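Local coordinates for periplasmic binding protein (PDB 2R79) that binds heme in the periplasm of Pseudomonas aeruginosa and probably hands it on to a membrane transporter for uptake, at residues Leu50-Leu56 against Val74-Leu78; Trp166-Ala171 against Leu248-Leu252; Val196-Asp202 against Arg231-Pro237. All coordinates share one frame; numbering follows the deposited sequence.

Contact 1 (Leu50-Leu56 against Val74-Leu78); sequences LAAEGVL and VLKQL. With HEM (protoporphyrin IX containing Fe), chain D.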
loop_
_atom_site.group_PDB
_atom_site.type_symbol
_atom_site.label_atom_id
_atom_site.label_comp_id
_atom_site.label_asym_id
_atom_site.label_seq_id
_atom_site.Cartn_x
_atom_site.Cartn_y
_atom_site.Cartn_z
ATOM N N LEU A 50 7.385 -29.915 18.636
ATOM C CA LEU A 50 8.415 -29.051 19.204
ATOM C C LEU A 50 9.843 -29.526 18.988
ATOM O O LEU A 50 10.127 -30.727 18.952
ATOM C CB LEU A 50 8.191 -28.857 20.705
ATOM C CG LEU A 50 6.952 -28.080 21.140
ATOM C CD1 LEU A 50 6.948 -27.956 22.654
ATOM C CD2 LEU A 50 6.949 -26.702 20.496
ATOM N N ALA A 51 10.737 -28.551 18.849
ATOM C CA ALA A 51 12.156 -28.803 18.658
ATOM C C ALA A 51 12.820 -28.706 20.027
ATOM O O ALA A 51 12.967 -27.612 20.567
ATOM C CB ALA A 51 12.748 -27.757 17.709
ATOM N N ALA A 52 13.207 -29.850 20.588
ATOM C CA ALA A 52 13.848 -29.873 21.899
ATOM C C ALA A 52 15.022 -28.897 21.948
ATOM O O ALA A 52 15.042 -27.972 22.762
ATOM C CB ALA A 52 14.325 -31.282 22.221
ATOM N N GLU A 53 15.995 -29.111 21.069
ATOM C CA GLU A 53 17.173 -28.253 20.996
ATOM C C GLU A 53 16.768 -26.784 20.826
ATOM O O GLU A 53 17.461 -25.877 21.288
ATOM C CB GLU A 53 18.062 -28.704 19.829
ATOM C CG GLU A 53 19.226 -27.776 19.506
ATOM C CD GLU A 53 20.061 -28.269 18.326
ATOM O OE1 GLU A 53 19.471 -28.611 17.277
ATOM O OE2 GLU A 53 21.306 -28.308 18.447
ATOM N N GLY A 54 15.634 -26.559 20.170
ATOM C CA GLY A 54 15.155 -25.206 19.951
ATOM C C GLY A 54 14.743 -24.469 21.216
ATOM O O GLY A 54 15.027 -23.279 21.370
ATOM N N VAL A 55 14.072 -25.163 22.129
ATOM C CA VAL A 55 13.635 -24.525 23.364
ATOM C C VAL A 55 14.793 -24.375 24.341
ATOM O O VAL A 55 14.933 -23.339 24.989
ATOM C CB VAL A 55 12.492 -25.326 24.046
ATOM C CG1 VAL A 55 11.426 -25.683 23.024
ATOM C CG2 VAL A 55 13.033 -26.571 24.693
ATOM N N LEU A 56 15.625 -25.406 24.438
ATOM C CA LEU A 56 16.769 -25.387 25.343
ATOM C C LEU A 56 17.699 -24.220 25.047
ATOM O O LEU A 56 18.259 -23.613 25.962
ATOM C CB LEU A 56 17.542 -26.705 25.238
ATOM C CG LEU A 56 16.767 -27.921 25.749
ATOM C CD1 LEU A 56 17.519 -29.202 25.442
ATOM C CD2 LEU A 56 16.535 -27.760 27.247
ATOM N N VAL A 74 9.651 -35.687 23.410
ATOM C CA VAL A 74 10.382 -34.422 23.417
ATOM C C VAL A 74 10.086 -33.633 24.693
ATOM O O VAL A 74 10.988 -33.036 25.281
ATOM C CB VAL A 74 10.042 -33.554 22.163
ATOM C CG1 VAL A 74 8.642 -32.989 22.265
ATOM C CG2 VAL A 74 11.048 -32.430 22.019
ATOM N N LEU A 75 8.827 -33.639 25.125
ATOM C CA LEU A 75 8.450 -32.927 26.343
ATOM C C LEU A 75 9.147 -33.577 27.538
ATOM O O LEU A 75 9.570 -32.892 28.472
ATOM C CB LEU A 75 6.929 -32.964 26.547
ATOM C CG LEU A 75 6.040 -32.217 25.544
ATOM C CD1 LEU A 75 4.579 -32.459 25.887
ATOM C CD2 LEU A 75 6.353 -30.728 25.566
ATOM N N LYS A 76 9.270 -34.901 27.495
ATOM C CA LYS A 76 9.918 -35.644 28.569
ATOM C C LYS A 76 11.399 -35.301 28.687
ATOM O O LYS A 76 11.880 -34.981 29.775
ATOM C CB LYS A 76 9.745 -37.151 28.353
ATOM C CG LYS A 76 8.292 -37.612 28.416
ATOM C CD LYS A 76 7.655 -37.280 29.766
ATOM C CE LYS A 76 6.150 -37.510 29.750
ATOM N NZ LYS A 76 5.803 -38.910 29.380
ATOM N N GLN A 77 12.125 -35.362 27.573
ATOM C CA GLN A 77 13.546 -35.044 27.611
ATOM C C GLN A 77 13.733 -33.608 28.085
ATOM O O GLN A 77 14.747 -33.280 28.705
ATOM C CB GLN A 77 14.197 -35.240 26.234
ATOM C CG GLN A 77 13.781 -34.246 25.162
ATOM C CD GLN A 77 14.601 -34.390 23.882
ATOM O OE1 GLN A 77 15.827 -34.251 23.895
ATOM N NE2 GLN A 77 13.923 -34.669 22.771
ATOM N N LEU A 78 12.750 -32.756 27.802
ATOM C CA LEU A 78 12.818 -31.363 28.226
ATOM C C LEU A 78 12.722 -31.279 29.742
ATOM O O LEU A 78 13.486 -30.557 30.384
ATOM C CB LEU A 78 11.690 -30.541 27.594
ATOM C CG LEU A 78 11.820 -30.189 26.113
ATOM C CD1 LEU A 78 10.689 -29.262 25.708
ATOM C CD2 LEU A 78 13.160 -29.523 25.863
HETATM C CHA HEM D . 17.155 -24.990 13.463
HETATM C CHB HEM D . 13.944 -22.488 10.696
HETATM C CHC HEM D . 17.566 -21.135 7.759
HETATM C CHD HEM D . 20.752 -23.678 10.431
HETATM C C1A HEM D . 15.942 -24.433 12.972
HETATM C C2A HEM D . 14.633 -24.527 13.603
HETATM C C3A HEM D . 13.746 -23.854 12.805
HETATM C C4A HEM D . 14.499 -23.305 11.704
HETATM C CMA HEM D . 12.232 -23.738 12.995
HETATM C CAA HEM D . 14.249 -25.213 14.915
HETATM C CBA HEM D . 14.425 -24.330 16.148
HETATM C CGA HEM D . 15.885 -24.067 16.479
HETATM O O1A HEM D . 16.595 -25.022 16.871
HETATM O O2A HEM D . 16.326 -22.902 16.342
HETATM C C1B HEM D . 14.633 -21.965 9.596
HETATM C C2B HEM D . 14.052 -21.112 8.569
HETATM C C3B HEM D . 15.075 -20.718 7.743
HETATM C C4B HEM D . 16.277 -21.350 8.261
HETATM C CMB HEM D . 12.558 -20.782 8.394
HETATM C CAB HEM D . 14.999 -19.918 6.601
HETATM C CBB HEM D . 14.283 -18.767 6.509
HETATM C C1C HEM D . 18.747 -21.725 8.233
HETATM C C2C HEM D . 20.066 -21.449 7.705
HETATM C C3C HEM D . 20.972 -22.106 8.472
HETATM C C4C HEM D . 20.192 -22.875 9.429
HETATM C CMC HEM D . 20.399 -20.595 6.491
HETATM C CAC HEM D . 22.350 -21.890 8.462
HETATM C CBC HEM D . 23.243 -22.725 7.877
HETATM C C1D HEM D . 20.040 -24.286 11.462
HETATM C C2D HEM D . 20.672 -25.034 12.519
HETATM C C3D HEM D . 19.688 -25.438 13.351
HETATM C C4D HEM D . 18.426 -24.884 12.850
HETATM C CMD HEM D . 22.161 -25.336 12.671
HETATM C CAD HEM D . 19.945 -26.414 14.499
HETATM C CBD HEM D . 19.315 -27.800 14.369
HETATM C CGD HEM D . 19.882 -28.633 13.220
HETATM O O1D HEM D . 19.442 -29.795 13.065
HETATM O O2D HEM D . 20.761 -28.139 12.474
HETATM N NA HEM D . 15.840 -23.697 11.782
HETATM N NB HEM D . 15.996 -22.156 9.373
HETATM N NC HEM D . 18.821 -22.620 9.291
HETATM N ND HEM D . 18.657 -24.201 11.652
HETATM FE FE HEM D . 17.295 -23.329 10.434
#

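Contact 2 (Trp166-Ala171 against Leu248-Leu252); sequences WVLNRA and LPDGL. With SO4 (sulfate ion), chain C.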
loop_
_atom_site.group_PDB
_atom_site.type_symbol
_atom_site.label_atom_id
_atom_site.label_comp_id
_atom_site.label_asym_id
_atom_site.label_seq_id
_atom_site.Cartn_x
_atom_site.Cartn_y
_atom_site.Cartn_z
ATOM N N TRP A 166 -17.836 -24.637 19.559
ATOM C CA TRP A 166 -18.054 -23.603 20.563
ATOM C C TRP A 166 -18.266 -22.267 19.850
ATOM O O TRP A 166 -19.178 -21.504 20.182
ATOM C CB TRP A 166 -16.838 -23.508 21.472
ATOM C CG TRP A 166 -17.013 -22.613 22.649
ATOM C CD1 TRP A 166 -17.418 -22.976 23.908
ATOM C CD2 TRP A 166 -16.741 -21.208 22.704
ATOM N NE1 TRP A 166 -17.401 -21.886 24.739
ATOM C CE2 TRP A 166 -16.990 -20.787 24.031
ATOM C CE3 TRP A 166 -16.307 -20.263 21.762
ATOM C CZ2 TRP A 166 -16.818 -19.461 24.443
ATOM C CZ3 TRP A 166 -16.136 -18.940 22.172
ATOM C CH2 TRP A 166 -16.390 -18.555 23.502
ATOM N N VAL A 167 -17.419 -21.988 18.867
ATOM C CA VAL A 167 -17.522 -20.748 18.114
ATOM C C VAL A 167 -18.823 -20.647 17.316
ATOM O O VAL A 167 -19.430 -19.576 17.244
ATOM C CB VAL A 167 -16.309 -20.575 17.165
ATOM C CG1 VAL A 167 -16.591 -19.486 16.131
ATOM C CG2 VAL A 167 -15.080 -20.198 17.982
ATOM N N LEU A 168 -19.262 -21.751 16.721
ATOM C CA LEU A 168 -20.500 -21.713 15.953
ATOM C C LEU A 168 -21.684 -21.470 16.880
ATOM O O LEU A 168 -22.563 -20.661 16.581
ATOM C CB LEU A 168 -20.700 -23.023 15.175
ATOM C CG LEU A 168 -19.766 -23.303 13.991
ATOM C CD1 LEU A 168 -20.129 -24.651 13.342
ATOM C CD2 LEU A 168 -19.884 -22.184 12.969
ATOM N N ASN A 169 -21.704 -22.165 18.010
ATOM C CA ASN A 169 -22.797 -22.000 18.959
ATOM C C ASN A 169 -22.836 -20.600 19.546
ATOM O O ASN A 169 -23.884 -19.962 19.572
ATOM C CB ASN A 169 -22.701 -23.031 20.088
ATOM C CG ASN A 169 -23.050 -24.437 19.619
ATOM O OD1 ASN A 169 -24.101 -24.655 19.006
ATOM N ND2 ASN A 169 -22.173 -25.400 19.904
ATOM N N ARG A 170 -21.689 -20.115 20.004
ATOM C CA ARG A 170 -21.625 -18.790 20.592
ATOM C C ARG A 170 -21.952 -17.687 19.604
ATOM O O ARG A 170 -22.321 -16.591 20.013
ATOM C CB ARG A 170 -20.248 -18.558 21.202
ATOM C CG ARG A 170 -19.990 -19.401 22.438
ATOM C CD ARG A 170 -20.743 -18.857 23.619
ATOM N NE ARG A 170 -20.480 -19.619 24.829
ATOM C CZ ARG A 170 -20.757 -19.178 26.053
ATOM N NH1 ARG A 170 -21.302 -17.977 26.221
ATOM N NH2 ARG A 170 -20.495 -19.933 27.111
ATOM N N ALA A 171 -21.829 -17.965 18.311
ATOM C CA ALA A 171 -22.141 -16.959 17.296
ATOM C C ALA A 171 -23.595 -17.044 16.832
ATOM O O ALA A 171 -24.001 -16.335 15.918
ATOM C CB ALA A 171 -21.191 -17.085 16.101
ATOM N N LEU A 248 -11.530 -14.154 20.409
ATOM C CA LEU A 248 -12.792 -14.801 20.059
ATOM C C LEU A 248 -13.998 -13.878 20.143
ATOM O O LEU A 248 -14.870 -13.922 19.279
ATOM C CB LEU A 248 -13.023 -16.046 20.923
ATOM C CG LEU A 248 -12.140 -17.227 20.508
ATOM C CD1 LEU A 248 -12.416 -18.426 21.396
ATOM C CD2 LEU A 248 -12.417 -17.575 19.041
ATOM N N PRO A 249 -14.070 -13.024 21.177
ATOM C CA PRO A 249 -15.232 -12.135 21.247
ATOM C C PRO A 249 -15.393 -11.285 19.984
ATOM O O PRO A 249 -16.505 -11.137 19.471
ATOM C CB PRO A 249 -14.949 -11.306 22.493
ATOM C CG PRO A 249 -14.284 -12.307 23.383
ATOM C CD PRO A 249 -13.293 -12.964 22.427
ATOM N N ASP A 250 -14.295 -10.735 19.473
ATOM C CA ASP A 250 -14.378 -9.934 18.255
ATOM C C ASP A 250 -14.742 -10.856 17.104
ATOM O O ASP A 250 -15.472 -10.466 16.199
ATOM C CB ASP A 250 -13.053 -9.234 17.954
ATOM C CG ASP A 250 -12.703 -8.176 18.985
ATOM O OD1 ASP A 250 -13.542 -7.286 19.245
ATOM O OD2 ASP A 250 -11.582 -8.233 19.535
ATOM N N GLY A 251 -14.234 -12.085 17.157
ATOM C CA GLY A 251 -14.525 -13.061 16.123
ATOM C C GLY A 251 -16.002 -13.421 16.107
ATOM O O GLY A 251 -16.607 -13.534 15.045
ATOM N N LEU A 252 -16.586 -13.590 17.289
ATOM C CA LEU A 252 -18.003 -13.917 17.397
ATOM C C LEU A 252 -18.880 -12.792 16.847
ATOM O O LEU A 252 -19.933 -13.050 16.249
ATOM C CB LEU A 252 -18.381 -14.185 18.859
ATOM C CG LEU A 252 -17.717 -15.376 19.563
ATOM C CD1 LEU A 252 -18.168 -15.414 21.001
ATOM C CD2 LEU A 252 -18.077 -16.678 18.872
HETATM S S SO4 C . -19.102 -23.324 27.882
HETATM O O1 SO4 C . -18.972 -23.656 29.339
HETATM O O2 SO4 C . -19.112 -24.561 27.025
HETATM O O3 SO4 C . -20.382 -22.563 27.737
HETATM O O4 SO4 C . -17.999 -22.424 27.423
#

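Contact 3 (Val196-Asp202 against Arg231-Pro237); sequences VAVVIAD and RLLVLDP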
loop_
_atom_site.group_PDB
_atom_site.type_symbol
_atom_site.label_atom_id
_atom_site.label_comp_id
_atom_site.label_asym_id
_atom_site.label_seq_id
_atom_site.Cartn_x
_atom_site.Cartn_y
_atom_site.Cartn_z
ATOM N N VAL A 196 -26.378 -23.372 5.375
ATOM C CA VAL A 196 -26.749 -22.030 4.948
ATOM C C VAL A 196 -25.446 -21.251 4.761
ATOM O O VAL A 196 -25.365 -20.331 3.951
ATOM C CB VAL A 196 -27.614 -21.332 6.019
ATOM C CG1 VAL A 196 -27.548 -19.817 5.863
ATOM C CG2 VAL A 196 -29.047 -21.801 5.892
ATOM N N ALA A 197 -24.429 -21.640 5.520
ATOM C CA ALA A 197 -23.124 -21.002 5.457
ATOM C C ALA A 197 -22.068 -22.003 5.881
ATOM O O ALA A 197 -22.336 -22.903 6.676
ATOM C CB ALA A 197 -23.081 -19.783 6.378
ATOM N N VAL A 198 -20.871 -21.851 5.338
ATOM C CA VAL A 198 -19.776 -22.735 5.678
ATOM C C VAL A 198 -18.612 -21.883 6.152
ATOM O O VAL A 198 -18.241 -20.919 5.490
ATOM C CB VAL A 198 -19.331 -23.567 4.452
ATOM C CG1 VAL A 198 -18.134 -24.429 4.808
ATOM C CG2 VAL A 198 -20.472 -24.441 3.981
ATOM N N VAL A 199 -18.053 -22.222 7.306
ATOM C CA VAL A 199 -16.916 -21.482 7.839
ATOM C C VAL A 199 -15.649 -22.290 7.562
ATOM O O VAL A 199 -15.551 -23.453 7.936
ATOM C CB VAL A 199 -17.070 -21.234 9.361
ATOM C CG1 VAL A 199 -15.798 -20.569 9.916
ATOM C CG2 VAL A 199 -18.272 -20.325 9.617
ATOM N N ILE A 200 -14.688 -21.666 6.889
ATOM C CA ILE A 200 -13.442 -22.328 6.521
ATOM C C ILE A 200 -12.242 -21.753 7.255
ATOM O O ILE A 200 -11.990 -20.550 7.207
ATOM C CB ILE A 200 -13.157 -22.164 5.021
ATOM C CG1 ILE A 200 -14.388 -22.564 4.215
ATOM C CG2 ILE A 200 -11.938 -22.986 4.630
ATOM C CD1 ILE A 200 -14.698 -21.604 3.083
ATOM N N ALA A 201 -11.508 -22.620 7.937
ATOM C CA ALA A 201 -10.311 -22.214 8.644
ATOM C C ALA A 201 -9.215 -22.965 7.908
ATOM O O ALA A 201 -9.044 -24.170 8.089
ATOM C CB ALA A 201 -10.375 -22.646 10.093
ATOM N N ASP A 202 -8.495 -22.260 7.049
ATOM C CA ASP A 202 -7.438 -22.886 6.283
ATOM C C ASP A 202 -6.066 -22.540 6.850
ATOM O O ASP A 202 -5.776 -21.387 7.146
ATOM C CB ASP A 202 -7.536 -22.449 4.821
ATOM C CG ASP A 202 -6.774 -23.373 3.892
ATOM O OD1 ASP A 202 -5.534 -23.466 4.021
ATOM O OD2 ASP A 202 -7.418 -24.013 3.037
ATOM N N ARG A 231 -21.734 -17.407 0.902
ATOM C CA ARG A 231 -21.491 -17.510 2.326
ATOM C C ARG A 231 -20.445 -18.538 2.746
ATOM O O ARG A 231 -20.644 -19.313 3.687
ATOM C CB ARG A 231 -22.801 -17.761 3.067
ATOM C CG ARG A 231 -23.738 -16.584 2.978
ATOM C CD ARG A 231 -24.922 -16.709 3.907
ATOM N NE ARG A 231 -25.893 -15.670 3.606
ATOM C CZ ARG A 231 -26.953 -15.392 4.352
ATOM N NH1 ARG A 231 -27.180 -16.090 5.464
ATOM N NH2 ARG A 231 -27.777 -14.407 3.992
ATOM N N LEU A 232 -19.337 -18.553 2.019
ATOM C CA LEU A 232 -18.216 -19.408 2.358
ATOM C C LEU A 232 -17.343 -18.407 3.109
ATOM O O LEU A 232 -16.620 -17.622 2.496
ATOM C CB LEU A 232 -17.497 -19.899 1.103
ATOM C CG LEU A 232 -18.280 -20.813 0.162
ATOM C CD1 LEU A 232 -17.370 -21.259 -0.973
ATOM C CD2 LEU A 232 -18.813 -22.020 0.932
ATOM N N LEU A 233 -17.451 -18.413 4.433
ATOM C CA LEU A 233 -16.715 -17.485 5.278
ATOM C C LEU A 233 -15.349 -18.017 5.682
ATOM O O LEU A 233 -15.218 -19.148 6.139
ATOM C CB LEU A 233 -17.549 -17.173 6.516
ATOM C CG LEU A 233 -19.024 -16.875 6.202
ATOM C CD1 LEU A 233 -19.831 -16.801 7.485
ATOM C CD2 LEU A 233 -19.139 -15.579 5.416
ATOM N N VAL A 234 -14.325 -17.193 5.515
ATOM C CA VAL A 234 -12.973 -17.607 5.857
ATOM C C VAL A 234 -12.590 -17.064 7.214
ATOM O O VAL A 234 -12.595 -15.855 7.440
ATOM C CB VAL A 234 -11.975 -17.142 4.789
ATOM C CG1 VAL A 234 -10.572 -17.635 5.125
ATOM C CG2 VAL A 234 -12.412 -17.686 3.432
ATOM N N LEU A 235 -12.270 -17.976 8.122
ATOM C CA LEU A 235 -11.910 -17.614 9.481
ATOM C C LEU A 235 -10.424 -17.801 9.752
ATOM O O LEU A 235 -9.796 -18.732 9.240
ATOM C CB LEU A 235 -12.699 -18.472 10.478
ATOM C CG LEU A 235 -12.602 -18.056 11.946
ATOM C CD1 LEU A 235 -13.422 -16.793 12.155
ATOM C CD2 LEU A 235 -13.113 -19.163 12.844
ATOM N N ASP A 236 -9.878 -16.910 10.572
ATOM C CA ASP A 236 -8.478 -16.967 10.967
ATOM C C ASP A 236 -8.288 -18.267 11.746
ATOM O O ASP A 236 -8.825 -18.428 12.836
ATOM C CB ASP A 236 -8.152 -15.768 11.858
ATOM C CG ASP A 236 -6.707 -15.744 12.308
ATOM O OD1 ASP A 236 -5.953 -16.692 11.981
ATOM O OD2 ASP A 236 -6.331 -14.768 12.996
ATOM N N PRO A 237 -7.519 -19.211 11.195
ATOM C CA PRO A 237 -7.289 -20.496 11.873
ATOM C C PRO A 237 -6.675 -20.431 13.275
ATOM O O PRO A 237 -6.954 -21.303 14.104
ATOM C CB PRO A 237 -6.405 -21.260 10.884
ATOM C CG PRO A 237 -5.640 -20.160 10.202
ATOM C CD PRO A 237 -6.714 -19.110 9.965
HETATM O O HOH W 1 -8.450 -19.672 6.906
#

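Contact 1 (Leu50-Leu56 against Val74-Leu78)
V74 and A52 meet at the tight centre of this contact, where the V74 CG2 methyl lies 3.5 Å from A52 CB and 3.6 Å from L50 O. That branch of V74 points trans to the residue's own backbone N, which directs it to A52 at the start of helix 52-56. L78 brings CD2 toward A52 and L56, 3.9 Å from L56 CG. At the margin the packing slackens. L50 CD1 and L75 CD2 pass at an angle 4.1 Å apart, and both leucines also lean on M69. On the solvent side Q77 lays its carboxamide along A52, with NE2 3.5 Å and OE1 3.7 Å from A52 CB, so the methyl meets the whole amide rather than one atom. E53 points away, and G54 has its CA 3.4 Å from propionate O1A of a heme that is hydrogen-bonded to R203 of the second subunit. The two helical segments cross at -35° with their axes 10.3 Å apart. Helix 72-80 connects parallel strands 62-65 and 85-87, and its apolar packing against a short neighbouring helix belongs to the beta-alpha-beta architecture of the N-terminal lobe in this binding-protein fold.

Contact 2 (Trp166-Ala171 against Leu248-Leu252)
With CG trans to its backbone N (chi1 -172°), W166 swings the six-membered part of its indole toward L248, and CZ3 comes within 3.8 Å of L248 CD1. L248 and L252 both carry CG trans to their carbonyl carbon, which sends their methyls out to helix 163-170. This is helix-helix packing in the C-terminal lobe of a two-lobed periplasmic binding protein; the short segments cross at -53°, 10.3 Å between axes. L252 makes the largest contribution. Its CD2 sits 3.6 Å from V167 O and 3.7 Å from R170 CB, close to the A171 methyl as well, while CD1 approaches the indole obliquely. V167 CG2 meets L248 CD2 at 3.9 Å, the two side chains crossing nearly at right angles. Beyond the pair, Y121 and Q128 of helix 111-135 pack on L248 and L252, and L168 points away and packs on V144 and L146 of strand 143-150. R170 touches L252 only at its root: the chain bends at chi2, lays CG over the centre of the indole, and leads the guanidinium away to a sulfate that is probably from the crystallisation liquor. L94 N also binds this ion. R170 NH2 gives a bent hydrogen bond to O3, whereas W166 NE1 makes a straighter one, 2.8 Å to sulfate O4 at 163°, at the ring edge and near its plane.

Contact 3 (Val196-Asp202 against Arg231-Pro237)
V198, V199 and I200 run beside L232, L233 and V234 as a parallel strand pair, the two ends of a beta-alpha-beta crossover whose connection holds helix 207-217. Four backbone hydrogen bonds join them, and I200 contributes two: its N to L233 O and its O to L235 N, each 2.7 Å. On the I200 face, CG1 stands trans to the carbonyl carbon (chi1 -51°), while chi2 of 136° is well away from a staggered value; CD1 thereby reaches L232 CB at 3.8 Å. V198 CB rests against L232 CD2 on the same face, and helix 207-217 covers I200 and V234. The other face carries V199 and L233; helix 248-259 covers it, with L255 and F259 on V199 and A258 and F259 on L233. Here V199 turns CG1 trans to its N (chi1 175°), which sets that methyl 3.8 Å from L235 CB. At the start of the pair R231 is extended alongside V196, pointing the same way, its CD 3.6 Å from V196 O. At the far end the strands part toward the heme pocket. A201 and the carbonyl of D202 face P237, a pocket residue that touches heme, while the D202 carboxylate is turned to backbone N-H groups of A151, G152, S204 and L205, probably steadying the loop that carries heme-binding R203. Where D202 N and L235 O are too far apart to bond directly, a water bridges them, accepting from D202 N at 2.6 Å and donating to L235 O at 2.9 Å.

Contacts 2 and 3 belong to one layered unit: their centres are 13 Å apart, and L168 CD2 touches V199 CG2 at 4.2 Å. Helix 248-259, which follows strand 232-235 in the chain, serves both. Along the chain contact 3 is nested inside the loop that contact 2 closes. Contact 1 stands apart in the other lobe, its centre 34 Å from each of the others and its nearest atoms about 16 Å from contact 3. L50 of contact 1 is about 7 Å, side chain to side chain, from the axial ligand Y46. The heme beside contact 1 is bonded to R203 of the second subunit, whereas the P237 side chain of contact 3 touches a bound heme at about 4 Å.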